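Local structure of 3-oxo-tetronate kinase (1YZY) at residues L24-N30 against V41-S47; G237-T242 against H371-Q375; T348-G354 against D389-K395; I376-W382 against Y407-F412. The protein catalyses the ATP-dependent phosphorylation of 3-oxo-tetronate to 3-oxo-tetronate 4-phosphate, as a member of the four-carbon acid sugar kinase family. All blocks are in the same frame, centred on the assembly; numbering follows the deposited sequence.

Contact 1 of 4, residues L24-N30 against V41-S47; sequences LSTVQMN and VDAIVIS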
loop_
_atom_site.group_PDB
_atom_site.type_symbol
_atom_site.label_atom_id
_atom_site.label_comp_id
_atom_site.label_asym_id
_atom_site.label_seq_id
_atom_site.Cartn_x
_atom_site.Cartn_y
_atom_site.Cartn_z
ATOM N N LEU A 24 12.765 6.750 -5.157
ATOM C CA LEU A 24 13.007 5.410 -5.699
ATOM C C LEU A 24 11.948 4.906 -6.698
ATOM O O LEU A 24 10.762 4.963 -6.414
ATOM C CB LEU A 24 13.143 4.418 -4.536
ATOM C CG LEU A 24 14.528 3.815 -4.281
ATOM C CD1 LEU A 24 15.619 4.875 -4.273
ATOM C CD2 LEU A 24 14.504 3.024 -2.981
ATOM N N SER A 25 12.362 4.466 -7.884
ATOM C CA SER A 25 11.379 3.935 -8.837
ATOM C C SER A 25 10.860 2.619 -8.242
ATOM O O SER A 25 11.644 1.724 -7.927
ATOM C CB SER A 25 11.975 3.755 -10.242
ATOM O OG SER A 25 13.137 2.953 -10.259
ATOM N N THR A 26 9.543 2.511 -8.086
ATOM C CA THR A 26 8.931 1.345 -7.444
ATOM C C THR A 26 7.836 0.596 -8.222
ATOM O O THR A 26 7.043 1.191 -8.948
ATOM C CB THR A 26 8.327 1.780 -6.072
ATOM O OG1 THR A 26 9.334 2.434 -5.283
ATOM C CG2 THR A 26 7.775 0.589 -5.290
ATOM N N VAL A 27 7.815 -0.722 -8.060
ATOM C CA VAL A 27 6.808 -1.581 -8.672
ATOM C C VAL A 27 6.189 -2.407 -7.552
ATOM O O VAL A 27 6.898 -3.090 -6.810
ATOM C CB VAL A 27 7.408 -2.539 -9.722
ATOM C CG1 VAL A 27 6.396 -3.611 -10.086
ATOM C CG2 VAL A 27 7.802 -1.770 -10.963
ATOM N N GLN A 28 4.877 -2.305 -7.398
ATOM C CA GLN A 28 4.175 -3.061 -6.374
ATOM C C GLN A 28 3.381 -4.220 -6.980
ATOM O O GLN A 28 2.369 -4.009 -7.647
ATOM C CB GLN A 28 3.226 -2.155 -5.586
ATOM C CG GLN A 28 2.445 -2.889 -4.491
ATOM C CD GLN A 28 1.380 -2.028 -3.844
ATOM O OE1 GLN A 28 1.416 -0.798 -3.939
ATOM N NE2 GLN A 28 0.418 -2.671 -3.183
ATOM N N MET A 29 3.847 -5.439 -6.738
ATOM C CA MET A 29 3.176 -6.633 -7.228
ATOM C C MET A 29 2.191 -7.122 -6.172
ATOM O O MET A 29 2.512 -7.141 -4.988
ATOM C CB MET A 29 4.200 -7.718 -7.536
ATOM C CG MET A 29 5.196 -7.323 -8.611
ATOM S SD MET A 29 4.404 -6.789 -10.159
ATOM C CE MET A 29 4.885 -8.103 -11.279
ATOM N N ASN A 30 0.976 -7.453 -6.587
ATOM C CA ASN A 30 -0.028 -7.952 -5.647
ATOM C C ASN A 30 0.010 -9.477 -5.714
ATOM O O ASN A 30 -0.521 -10.077 -6.642
ATOM C CB ASN A 30 -1.417 -7.423 -6.011
ATOM C CG ASN A 30 -1.470 -5.900 -6.065
ATOM O OD1 ASN A 30 -0.928 -5.216 -5.200
ATOM N ND2 ASN A 30 -2.131 -5.365 -7.086
ATOM N N VAL A 41 13.657 -1.458 -12.081
ATOM C CA VAL A 41 13.292 -0.454 -11.074
ATOM C C VAL A 41 14.216 -0.521 -9.857
ATOM O O VAL A 41 15.020 -1.447 -9.733
ATOM C CB VAL A 41 11.821 -0.598 -10.596
ATOM C CG1 VAL A 41 10.866 -0.282 -11.738
ATOM C CG2 VAL A 41 11.573 -1.989 -10.036
ATOM N N ASP A 42 14.097 0.467 -8.972
ATOM C CA ASP A 42 14.916 0.552 -7.767
ATOM C C ASP A 42 14.373 -0.301 -6.630
ATOM O O ASP A 42 15.136 -0.775 -5.788
ATOM C CB ASP A 42 15.005 2.002 -7.276
ATOM C CG ASP A 42 15.616 2.933 -8.292
ATOM O OD1 ASP A 42 16.575 2.528 -8.988
ATOM O OD2 ASP A 42 15.140 4.086 -8.379
ATOM N N ALA A 43 13.053 -0.447 -6.580
ATOM C CA ALA A 43 12.400 -1.225 -5.531
ATOM C C ALA A 43 11.163 -1.983 -6.022
ATOM O O ALA A 43 10.413 -1.498 -6.869
ATOM C CB ALA A 43 12.018 -0.302 -4.361
ATOM N N ILE A 44 10.976 -3.191 -5.509
ATOM C CA ILE A 44 9.812 -3.985 -5.859
ATOM C C ILE A 44 9.178 -4.425 -4.554
ATOM O O ILE A 44 9.847 -5.005 -3.707
ATOM C CB ILE A 44 10.174 -5.240 -6.673
ATOM C CG1 ILE A 44 10.936 -4.854 -7.942
ATOM C CG2 ILE A 44 8.900 -5.997 -7.049
ATOM C CD1 ILE A 44 11.513 -6.037 -8.692
ATOM N N VAL A 45 7.905 -4.092 -4.375
ATOM C CA VAL A 45 7.156 -4.457 -3.185
ATOM C C VAL A 45 6.144 -5.566 -3.511
ATOM O O VAL A 45 5.343 -5.419 -4.428
ATOM C CB VAL A 45 6.350 -3.248 -2.650
ATOM C CG1 VAL A 45 5.627 -3.620 -1.368
ATOM C CG2 VAL A 45 7.254 -2.053 -2.419
ATOM N N ILE A 46 6.190 -6.680 -2.787
ATOM C CA ILE A 46 5.222 -7.757 -3.002
ATOM C C ILE A 46 4.215 -7.762 -1.854
ATOM O O ILE A 46 4.577 -7.914 -0.694
ATOM C CB ILE A 46 5.889 -9.152 -3.146
ATOM C CG1 ILE A 46 6.691 -9.212 -4.443
ATOM C CG2 ILE A 46 4.822 -10.265 -3.157
ATOM C CD1 ILE A 46 7.345 -10.544 -4.688
ATOM N N SER A 47 2.958 -7.516 -2.199
ATOM C CA SER A 47 1.845 -7.470 -1.258
ATOM C C SER A 47 1.264 -8.862 -0.999
ATOM O O SER A 47 0.880 -9.573 -1.938
ATOM C CB SER A 47 0.764 -6.527 -1.811
ATOM O OG SER A 47 -0.551 -6.972 -1.524
#

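Contact 2 of 4, residues G237-T242 against H371-Q375; sequences GTNAFT and HIGKQ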
loop_
_atom_site.group_PDB
_atom_site.type_symbol
_atom_site.label_atom_id
_atom_site.label_comp_id
_atom_site.label_asym_id
_atom_site.label_seq_id
_atom_site.Cartn_x
_atom_site.Cartn_y
_atom_site.Cartn_z
ATOM N N GLY A 237 9.499 12.810 -4.759
ATOM C CA GLY A 237 8.649 12.292 -5.819
ATOM C C GLY A 237 8.174 13.317 -6.835
ATOM O O GLY A 237 7.153 13.104 -7.495
ATOM N N THR A 238 8.886 14.434 -6.946
ATOM C CA THR A 238 8.521 15.496 -7.885
ATOM C C THR A 238 8.604 15.072 -9.345
ATOM O O THR A 238 7.913 15.636 -10.194
ATOM C CB THR A 238 9.382 16.777 -7.679
ATOM O OG1 THR A 238 10.734 16.420 -7.361
ATOM C CG2 THR A 238 8.813 17.616 -6.556
ATOM N N ASN A 239 9.432 14.069 -9.626
ATOM C CA ASN A 239 9.619 13.573 -10.986
ATOM C C ASN A 239 9.033 12.179 -11.219
ATOM O O ASN A 239 9.482 11.440 -12.104
ATOM C CB ASN A 239 11.103 13.589 -11.360
ATOM C CG ASN A 239 11.654 14.992 -11.474
ATOM O OD1 ASN A 239 11.277 15.748 -12.371
ATOM N ND2 ASN A 239 12.547 15.355 -10.561
ATOM N N ALA A 240 8.094 11.784 -10.366
ATOM C CA ALA A 240 7.439 10.494 -10.532
ATOM C C ALA A 240 6.496 10.684 -11.723
ATOM O O ALA A 240 5.916 11.761 -11.902
ATOM C CB ALA A 240 6.668 10.123 -9.278
ATOM N N PHE A 241 6.373 9.649 -12.548
ATOM C CA PHE A 241 5.542 9.708 -13.743
ATOM C C PHE A 241 4.061 10.000 -13.537
ATOM O O PHE A 241 3.505 9.810 -12.451
ATOM C CB PHE A 241 5.692 8.413 -14.554
ATOM C CG PHE A 241 4.986 7.216 -13.950
ATOM C CD1 PHE A 241 3.616 7.016 -14.151
ATOM C CD2 PHE A 241 5.690 6.284 -13.191
ATOM C CE1 PHE A 241 2.959 5.909 -13.608
ATOM C CE2 PHE A 241 5.046 5.173 -12.644
ATOM C CZ PHE A 241 3.674 4.987 -12.854
ATOM N N THR A 242 3.435 10.459 -14.614
ATOM C CA THR A 242 1.999 10.741 -14.679
ATOM C C THR A 242 1.531 10.158 -16.035
ATOM O O THR A 242 2.349 9.707 -16.841
ATOM C CB THR A 242 1.662 12.273 -14.572
ATOM O OG1 THR A 242 2.452 13.038 -15.495
ATOM C CG2 THR A 242 1.900 12.775 -13.174
ATOM N N HIS A 371 3.441 0.154 -11.602
ATOM C CA HIS A 371 4.579 1.019 -11.377
ATOM C C HIS A 371 4.032 2.197 -10.559
ATOM O O HIS A 371 3.084 2.830 -11.031
ATOM C CB HIS A 371 5.041 1.651 -12.687
ATOM C CG HIS A 371 5.860 0.736 -13.536
ATOM N ND1 HIS A 371 7.238 0.766 -13.555
ATOM C CD2 HIS A 371 5.495 -0.259 -14.380
ATOM C CE1 HIS A 371 7.688 -0.172 -14.368
ATOM N NE2 HIS A 371 6.650 -0.807 -14.883
ATOM N N ILE A 372 4.587 2.503 -9.387
ATOM C CA ILE A 372 4.006 3.616 -8.636
ATOM C C ILE A 372 4.523 4.981 -9.100
ATOM O O ILE A 372 5.742 5.193 -9.240
ATOM C CB ILE A 372 4.338 3.401 -7.144
ATOM C CG1 ILE A 372 4.144 1.929 -6.764
ATOM C CG2 ILE A 372 3.445 4.291 -6.280
ATOM C CD1 ILE A 372 2.702 1.524 -6.537
ATOM N N GLY A 373 3.583 5.889 -9.356
ATOM C CA GLY A 373 3.916 7.217 -9.835
ATOM C C GLY A 373 3.543 8.370 -8.929
ATOM O O GLY A 373 3.262 8.185 -7.744
ATOM N N LYS A 374 3.493 9.563 -9.515
ATOM C CA LYS A 374 3.194 10.793 -8.786
ATOM C C LYS A 374 1.931 10.774 -7.945
ATOM O O LYS A 374 0.878 10.316 -8.379
ATOM C CB LYS A 374 3.177 11.977 -9.742
ATOM C CG LYS A 374 3.558 13.295 -9.108
ATOM C CD LYS A 374 4.099 14.217 -10.172
ATOM C CE LYS A 374 4.336 15.607 -9.645
ATOM N NZ LYS A 374 4.704 16.506 -10.772
ATOM N N GLN A 375 2.056 11.309 -6.738
ATOM C CA GLN A 375 0.964 11.367 -5.784
ATOM C C GLN A 375 -0.067 12.443 -6.118
ATOM O O GLN A 375 0.243 13.634 -6.129
ATOM C CB GLN A 375 1.532 11.587 -4.377
ATOM C CG GLN A 375 0.503 11.612 -3.258
ATOM C CD GLN A 375 1.136 11.641 -1.870
ATOM O OE1 GLN A 375 1.719 10.657 -1.418
ATOM N NE2 GLN A 375 1.012 12.770 -1.190
HETATM O O HOH W 1 4.618 12.581 -5.964
#

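Contact 3 of 4, residues T348-G354 against D389-K395; sequences TNFITAG and DIFLALK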
loop_
_atom_site.group_PDB
_atom_site.type_symbol
_atom_site.label_atom_id
_atom_site.label_comp_id
_atom_site.label_asym_id
_atom_site.label_seq_id
_atom_site.Cartn_x
_atom_site.Cartn_y
_atom_site.Cartn_z
ATOM N N THR A 348 -6.800 4.632 -22.295
ATOM C CA THR A 348 -5.588 4.272 -21.568
ATOM C C THR A 348 -5.472 4.743 -20.124
ATOM O O THR A 348 -4.609 4.259 -19.389
ATOM C CB THR A 348 -4.310 4.689 -22.350
ATOM O OG1 THR A 348 -4.403 6.056 -22.778
ATOM C CG2 THR A 348 -4.113 3.792 -23.551
ATOM N N ASN A 349 -6.357 5.639 -19.702
ATOM C CA ASN A 349 -6.321 6.159 -18.338
ATOM C C ASN A 349 -7.651 5.900 -17.632
ATOM O O ASN A 349 -8.712 6.307 -18.118
ATOM C CB ASN A 349 -6.050 7.673 -18.334
ATOM C CG ASN A 349 -4.807 8.065 -19.123
ATOM O OD1 ASN A 349 -4.781 9.117 -19.763
ATOM N ND2 ASN A 349 -3.758 7.259 -19.035
ATOM N N PHE A 350 -7.600 5.228 -16.484
ATOM C CA PHE A 350 -8.808 4.930 -15.716
ATOM C C PHE A 350 -8.731 5.539 -14.318
ATOM O O PHE A 350 -7.787 5.290 -13.573
ATOM C CB PHE A 350 -9.008 3.419 -15.583
ATOM C CG PHE A 350 -9.213 2.714 -16.889
ATOM C CD1 PHE A 350 -10.491 2.337 -17.294
ATOM C CD2 PHE A 350 -8.134 2.419 -17.712
ATOM C CE1 PHE A 350 -10.692 1.675 -18.507
ATOM C CE2 PHE A 350 -8.319 1.763 -18.922
ATOM C CZ PHE A 350 -9.603 1.389 -19.322
ATOM N N ILE A 351 -9.731 6.335 -13.966
ATOM C CA ILE A 351 -9.789 6.968 -12.655
ATOM C C ILE A 351 -11.011 6.410 -11.928
ATOM O O ILE A 351 -12.142 6.757 -12.248
ATOM C CB ILE A 351 -9.907 8.507 -12.792
ATOM C CG1 ILE A 351 -8.733 9.049 -13.614
ATOM C CG2 ILE A 351 -9.941 9.170 -11.419
ATOM C CD1 ILE A 351 -8.836 10.512 -13.915
ATOM N N THR A 352 -10.780 5.514 -10.981
ATOM C CA THR A 352 -11.874 4.908 -10.231
ATOM C C THR A 352 -12.062 5.489 -8.829
ATOM O O THR A 352 -11.148 6.095 -8.256
ATOM C CB THR A 352 -11.688 3.379 -10.131
ATOM O OG1 THR A 352 -10.417 3.085 -9.536
ATOM C CG2 THR A 352 -11.731 2.743 -11.525
ATOM N N ALA A 353 -13.275 5.346 -8.304
ATOM C CA ALA A 353 -13.603 5.830 -6.970
ATOM C C ALA A 353 -14.353 4.737 -6.219
ATOM O O ALA A 353 -15.368 4.229 -6.699
ATOM C CB ALA A 353 -14.446 7.083 -7.056
ATOM N N GLY A 354 -13.868 4.407 -5.027
ATOM C CA GLY A 354 -14.486 3.362 -4.235
ATOM C C GLY A 354 -13.611 2.122 -4.177
ATOM O O GLY A 354 -12.977 1.746 -5.166
ATOM N N ASP A 389 0.886 -0.299 -21.321
ATOM C CA ASP A 389 0.778 1.136 -21.073
ATOM C C ASP A 389 -0.600 1.656 -20.681
ATOM O O ASP A 389 -1.178 2.485 -21.390
ATOM C CB ASP A 389 1.278 1.920 -22.290
ATOM C CG ASP A 389 2.781 1.783 -22.513
ATOM O OD1 ASP A 389 3.491 1.286 -21.607
ATOM O OD2 ASP A 389 3.250 2.182 -23.605
ATOM N N ILE A 390 -1.111 1.197 -19.546
ATOM C CA ILE A 390 -2.413 1.634 -19.060
ATOM C C ILE A 390 -2.217 2.270 -17.688
ATOM O O ILE A 390 -1.584 1.676 -16.816
ATOM C CB ILE A 390 -3.402 0.438 -18.930
ATOM C CG1 ILE A 390 -3.584 -0.267 -20.284
ATOM C CG2 ILE A 390 -4.740 0.910 -18.373
ATOM C CD1 ILE A 390 -4.238 0.576 -21.369
ATOM N N PHE A 391 -2.772 3.465 -17.500
ATOM C CA PHE A 391 -2.648 4.182 -16.239
ATOM C C PHE A 391 -3.950 4.167 -15.460
ATOM O O PHE A 391 -5.034 4.223 -16.043
ATOM C CB PHE A 391 -2.193 5.628 -16.487
ATOM C CG PHE A 391 -0.871 5.734 -17.219
ATOM C CD1 PHE A 391 0.327 5.832 -16.515
ATOM C CD2 PHE A 391 -0.824 5.710 -18.610
ATOM C CE1 PHE A 391 1.556 5.901 -17.186
ATOM C CE2 PHE A 391 0.399 5.778 -19.287
ATOM C CZ PHE A 391 1.590 5.873 -18.569
ATOM N N LEU A 392 -3.843 4.065 -14.137
ATOM C CA LEU A 392 -5.015 4.040 -13.261
ATOM C C LEU A 392 -4.814 4.846 -11.971
ATOM O O LEU A 392 -3.713 4.913 -11.430
ATOM C CB LEU A 392 -5.377 2.599 -12.884
ATOM C CG LEU A 392 -5.337 1.493 -13.942
ATOM C CD1 LEU A 392 -3.891 1.024 -14.175
ATOM C CD2 LEU A 392 -6.197 0.334 -13.472
ATOM N N ALA A 393 -5.887 5.476 -11.507
ATOM C CA ALA A 393 -5.886 6.249 -10.273
ATOM C C ALA A 393 -7.036 5.652 -9.477
ATOM O O ALA A 393 -8.206 5.875 -9.796
ATOM C CB ALA A 393 -6.144 7.726 -10.551
ATOM N N LEU A 394 -6.689 4.854 -8.472
ATOM C CA LEU A 394 -7.674 4.182 -7.634
ATOM C C LEU A 394 -7.907 4.960 -6.343
ATOM O O LEU A 394 -7.041 4.998 -5.464
ATOM C CB LEU A 394 -7.180 2.765 -7.329
ATOM C CG LEU A 394 -6.560 2.036 -8.531
ATOM C CD1 LEU A 394 -5.958 0.712 -8.090
ATOM C CD2 LEU A 394 -7.592 1.824 -9.641
ATOM N N LYS A 395 -9.070 5.597 -6.235
ATOM C CA LYS A 395 -9.395 6.388 -5.057
ATOM C C LYS A 395 -10.402 5.741 -4.109
ATOM O O LYS A 395 -11.596 5.717 -4.401
ATOM C CB LYS A 395 -9.929 7.764 -5.476
ATOM C CG LYS A 395 -10.146 8.732 -4.305
ATOM C CD LYS A 395 -11.335 9.654 -4.535
ATOM C CE LYS A 395 -12.666 8.937 -4.324
ATOM N NZ LYS A 395 -13.234 9.156 -2.967
#

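Contact 4 of 4, residues I376-W382 against Y407-F412; sequences IAPGVPW and YAQGMF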
loop_
_atom_site.group_PDB
_atom_site.type_symbol
_atom_site.label_atom_id
_atom_site.label_comp_id
_atom_site.label_asym_id
_atom_site.label_seq_id
_atom_site.Cartn_x
_atom_site.Cartn_y
_atom_site.Cartn_z
ATOM N N ILE A 376 -1.286 12.003 -6.416
ATOM C CA ILE A 376 -2.394 12.897 -6.732
ATOM C C ILE A 376 -2.899 13.474 -5.417
ATOM O O ILE A 376 -3.219 14.658 -5.315
ATOM C CB ILE A 376 -3.556 12.128 -7.414
ATOM C CG1 ILE A 376 -3.097 11.558 -8.752
ATOM C CG2 ILE A 376 -4.755 13.033 -7.616
ATOM C CD1 ILE A 376 -4.099 10.624 -9.367
ATOM N N ALA A 377 -3.011 12.598 -4.427
ATOM C CA ALA A 377 -3.463 12.954 -3.090
ATOM C C ALA A 377 -2.870 11.902 -2.150
ATOM O O ALA A 377 -2.429 10.841 -2.603
ATOM C CB ALA A 377 -4.992 12.939 -3.022
ATOM N N PRO A 378 -2.805 12.197 -0.837
ATOM C CA PRO A 378 -2.239 11.195 0.073
ATOM C C PRO A 378 -3.032 9.899 -0.049
ATOM O O PRO A 378 -4.250 9.884 0.163
ATOM C CB PRO A 378 -2.418 11.841 1.453
ATOM C CG PRO A 378 -2.358 13.304 1.158
ATOM C CD PRO A 378 -3.205 13.407 -0.095
ATOM N N GLY A 379 -2.336 8.828 -0.416
ATOM C CA GLY A 379 -2.974 7.534 -0.571
ATOM C C GLY A 379 -3.468 7.255 -1.981
ATOM O O GLY A 379 -3.946 6.156 -2.261
ATOM N N VAL A 380 -3.354 8.236 -2.873
ATOM C CA VAL A 380 -3.798 8.060 -4.252
ATOM C C VAL A 380 -2.724 8.401 -5.295
ATOM O O VAL A 380 -2.700 9.505 -5.834
ATOM C CB VAL A 380 -5.060 8.905 -4.565
ATOM C CG1 VAL A 380 -5.699 8.432 -5.861
ATOM C CG2 VAL A 380 -6.061 8.822 -3.428
ATOM N N PRO A 381 -1.770 7.490 -5.527
ATOM C CA PRO A 381 -0.741 7.782 -6.528
ATOM C C PRO A 381 -1.210 7.382 -7.944
ATOM O O PRO A 381 -2.248 6.724 -8.107
ATOM C CB PRO A 381 0.422 6.900 -6.068
ATOM C CG PRO A 381 -0.275 5.701 -5.524
ATOM C CD PRO A 381 -1.396 6.313 -4.717
ATOM N N TRP A 382 -0.487 7.836 -8.960
ATOM C CA TRP A 382 -0.806 7.466 -10.330
ATOM C C TRP A 382 -0.139 6.114 -10.527
ATOM O O TRP A 382 0.963 5.885 -10.020
ATOM C CB TRP A 382 -0.243 8.487 -11.331
ATOM C CG TRP A 382 -1.274 9.446 -11.818
ATOM C CD1 TRP A 382 -1.298 10.799 -11.624
ATOM C CD2 TRP A 382 -2.475 9.118 -12.533
ATOM N NE1 TRP A 382 -2.447 11.336 -12.165
ATOM C CE2 TRP A 382 -3.187 10.327 -12.728
ATOM C CE3 TRP A 382 -3.023 7.922 -13.025
ATOM C CZ2 TRP A 382 -4.421 10.372 -13.397
ATOM C CZ3 TRP A 382 -4.247 7.967 -13.687
ATOM C CH2 TRP A 382 -4.933 9.187 -13.866
ATOM N N TYR A 407 -8.628 17.409 -10.619
ATOM C CA TYR A 407 -7.235 17.571 -10.195
ATOM C C TYR A 407 -6.349 16.431 -10.698
ATOM O O TYR A 407 -5.249 16.673 -11.206
ATOM C CB TYR A 407 -7.118 17.671 -8.671
ATOM C CG TYR A 407 -5.702 17.939 -8.223
ATOM C CD1 TYR A 407 -5.033 19.093 -8.636
ATOM C CD2 TYR A 407 -5.005 17.013 -7.451
ATOM C CE1 TYR A 407 -3.704 19.317 -8.300
ATOM C CE2 TYR A 407 -3.667 17.227 -7.103
ATOM C CZ TYR A 407 -3.022 18.383 -7.536
ATOM O OH TYR A 407 -1.695 18.601 -7.227
ATOM N N ALA A 408 -6.808 15.198 -10.497
ATOM C CA ALA A 408 -6.085 14.017 -10.943
ATOM C C ALA A 408 -5.681 14.160 -12.413
ATOM O O ALA A 408 -4.611 13.707 -12.824
ATOM C CB ALA A 408 -6.952 12.789 -10.761
ATOM N N GLN A 409 -6.556 14.787 -13.198
ATOM C CA GLN A 409 -6.317 15.008 -14.621
ATOM C C GLN A 409 -5.483 16.259 -14.890
ATOM O O GLN A 409 -4.649 16.283 -15.799
ATOM C CB GLN A 409 -7.647 15.129 -15.354
ATOM C CG GLN A 409 -8.569 13.968 -15.108
ATOM C CD GLN A 409 -9.854 14.080 -15.881
ATOM O OE1 GLN A 409 -10.935 14.099 -15.300
ATOM N NE2 GLN A 409 -9.744 14.141 -17.206
ATOM N N GLY A 410 -5.737 17.305 -14.113
ATOM C CA GLY A 410 -5.012 18.547 -14.279
ATOM C C GLY A 410 -3.500 18.431 -14.288
ATOM O O GLY A 410 -2.840 19.144 -15.039
ATOM N N MET A 411 -2.938 17.549 -13.467
ATOM C CA MET A 411 -1.487 17.414 -13.412
ATOM C C MET A 411 -0.781 16.869 -14.654
ATOM O O MET A 411 0.401 17.161 -14.855
ATOM C CB MET A 411 -1.036 16.665 -12.151
ATOM C CG MET A 411 -1.531 15.237 -12.009
ATOM S SD MET A 411 -1.012 14.559 -10.418
ATOM C CE MET A 411 -2.243 15.312 -9.348
ATOM N N PHE A 412 -1.463 16.069 -15.470
ATOM C CA PHE A 412 -0.816 15.553 -16.675
ATOM C C PHE A 412 -1.282 16.228 -17.967
ATOM O O PHE A 412 -1.067 15.708 -19.069
ATOM C CB PHE A 412 -0.896 14.016 -16.765
ATOM C CG PHE A 412 -2.263 13.474 -17.094
ATOM C CD1 PHE A 412 -3.228 13.323 -16.104
ATOM C CD2 PHE A 412 -2.565 13.060 -18.391
ATOM C CE1 PHE A 412 -4.467 12.768 -16.397
ATOM C CE2 PHE A 412 -3.802 12.503 -18.693
ATOM C CZ PHE A 412 -4.754 12.356 -17.692
#

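Contact 1 of 4, residues L24-N30 against V41-S47
V27 lays its CG2 methyl against V41, crossing it at about a right angle; CG2 of V27 comes within 3.5 Å of CG1 of V41, tighter than usual for two methyl groups. With CG1 of V27 anti to the backbone N (chi1 167°), CG2 falls beside that N and so faces back toward the start of the partner segment. Beside this apolar pair, at S25 and D42, the contact turns polar. The backbone N of S25 donates to OD2 of D42 at 2.8 Å, on the anti side of the carboxylate and 27° out of its plane, while OG of S25 accepts from N of D42 at 3.0 Å. CG of L24 crosses CB of D42 obliquely, at 3.5 Å. From T26 and A43 onward the two segments are neighbouring parallel strands with a regular ladder: N of V27 to O of A43, N of V45 to O of V27 at 2.8 Å, N of M29 to O of V45, and N of S47 to O of M29. T26, N30 and S47 pack on helix 9-20, where NE2 of Q28 also has a weak hydrogen bond to S13, whereas I44 and I46 face helix 55-71, so helices cover both sides of this sheet in the sugar-binding domain. The chemistry thus divides: a serine–aspartate cluster holds the partly exposed entry, and a backbone ladder the mostly buried remainder, with V27, M29, I44 and I46 on an apolar face and T26, Q28 and S47 on a more polar one.

Contact 2 of 4, residues G237-T242 against H371-Q375
F241 and K374 make the central bond of this contact: N of K374 donates to O of F241 at 2.9 Å, in the carbonyl plane and with an angle of 165° at the hydrogen. Beside it, the F241 ring lies over G373, whose CA stands 3.8 Å from the ring centroid and 16° off the normal, a CH-pi contact displaced toward the rim. The ring reaches that place because CG of F241 sits between the backbone N and the carbonyl carbon (chi1 74°), folding it back over the strand; its far edge meets CB of H371, with CE2 of F241 at 3.5 Å. CB of A240 also lies 3.2 Å from N of K374. The irregular segment 237-242 belongs to the connection between helix 221-232 and strand 248-252, which probably links the sugar- and nucleotide-binding parts and here crosses strand 369-375. The extended K374 chain runs alongside T242, its CB 3.7 Å from CG2 of T242, and its NZ makes a weak hydrogen bond to O of T238. A water spans the far end, donating to O of G237 and accepting from N of Q375, each at 3.0 Å. Further out, strand 369-375 is itself held in place on its two edges, by backbone bonding of I372 to T26 and of G373 and K374 to W382, and V20 of helix 9-20 packs on A240.

Contact 3 of 4, residues T348-G354 against D389-K395
N349 and F391 both turn CG anti to their carbonyl carbon (chi1 -58° in F391), and the two side chains therefore run side by side in the same direction. ND2 of N349 comes to 3.3 Å from CD2 of F391, the amide and ring planes being 63° apart. F350, on the other face, adopts the same first torsion and sends its ring obliquely across I390, with CE2 of F350 at 3.7 Å from CG2 of I390. Further along, OG1 of T352 is 3.1 Å from CD2 of L394, a snug fit; that hydroxyl is hydrogen-bonded to S358. These side chains ride on adjacent parallel strands, 349-353 and 391-395, whose axes approach to 4.6 Å. Six backbone bonds join them, beginning with N of F391 to O of T348 at 2.8 Å and ending with N of G354 to O of K395 at 2.7 Å. At the C-terminal end of strand 349-353, G354 stands at the N-cap of helix 355-365, and with G355, E356 and T357 it is predicted, from relatives, to bind ATP. Its phi of 109° would press a side chain against the preceding carbonyl oxygen, which suits the strand-to-helix turn to glycine. K395 is bent beyond its CB, with CE lying 3.8 Å from CB of A353, and its NZ is hydrogen-bonded to OE1 of Q262 and OG1 of T259. On the I351 face W382 and F405 pack on that isoleucine; F350, on the other face, touches V249 of strand 248-252.

Contact 4 of 4, residues I376-W382 against Y407-F412
O of A408 receives the indole N-H of W382, NE1 to O 3.3 Å with an angle of 138° at the hydrogen. The oxygen lies 2° out of the indole plane, so the bond meets the ring at its edge. SD of M411 approaches the same edge, 3.9 Å from NE1 of W382, a Met-aromatic contact in which the sulfur stays beside the ring. CD1 of I376 covers part of one indole face, offset toward the rim, and also meets CB of A408 at 3.8 Å. The connection that carries I376 and W382 is tight: strand 369-375 turns a corner at I376, A377 to V380 forms a type II turn, and the two residues I376 and A377 oppose V380 as a classic beta bulge. Helix 404-410, near the C-terminus of the chain, packs against this corner. The M411 chain bends at its last torsion (chi3 79°), bringing CE to 3.6 Å from CA of I376. The Y407 ring meets O of I376 at its edge, CE2 of Y407 to O of I376 3.2 Å.

Contacts 1 and 2 have centres 13 Å apart and meet where strand 26-30 pairs with strand 369-375, O of T26 lying 2.8 Å from N of I372. Contact 2 passes on to contact 4, 9 Å away between centres, through the neighbouring strand 380-385: N of G373 is 2.7 Å from O of W382. W382 then packs on A393, linking contact 4 to contact 3 at 10 Å between centres, and F241 touches F391 between contacts 2 and 3. Only contact 3 reaches the probable ATP site, through G354, which lies about 3 Å from S254 at nearest; contact 1, in the sugar-binding domain, is centred 18 Å from contact 3.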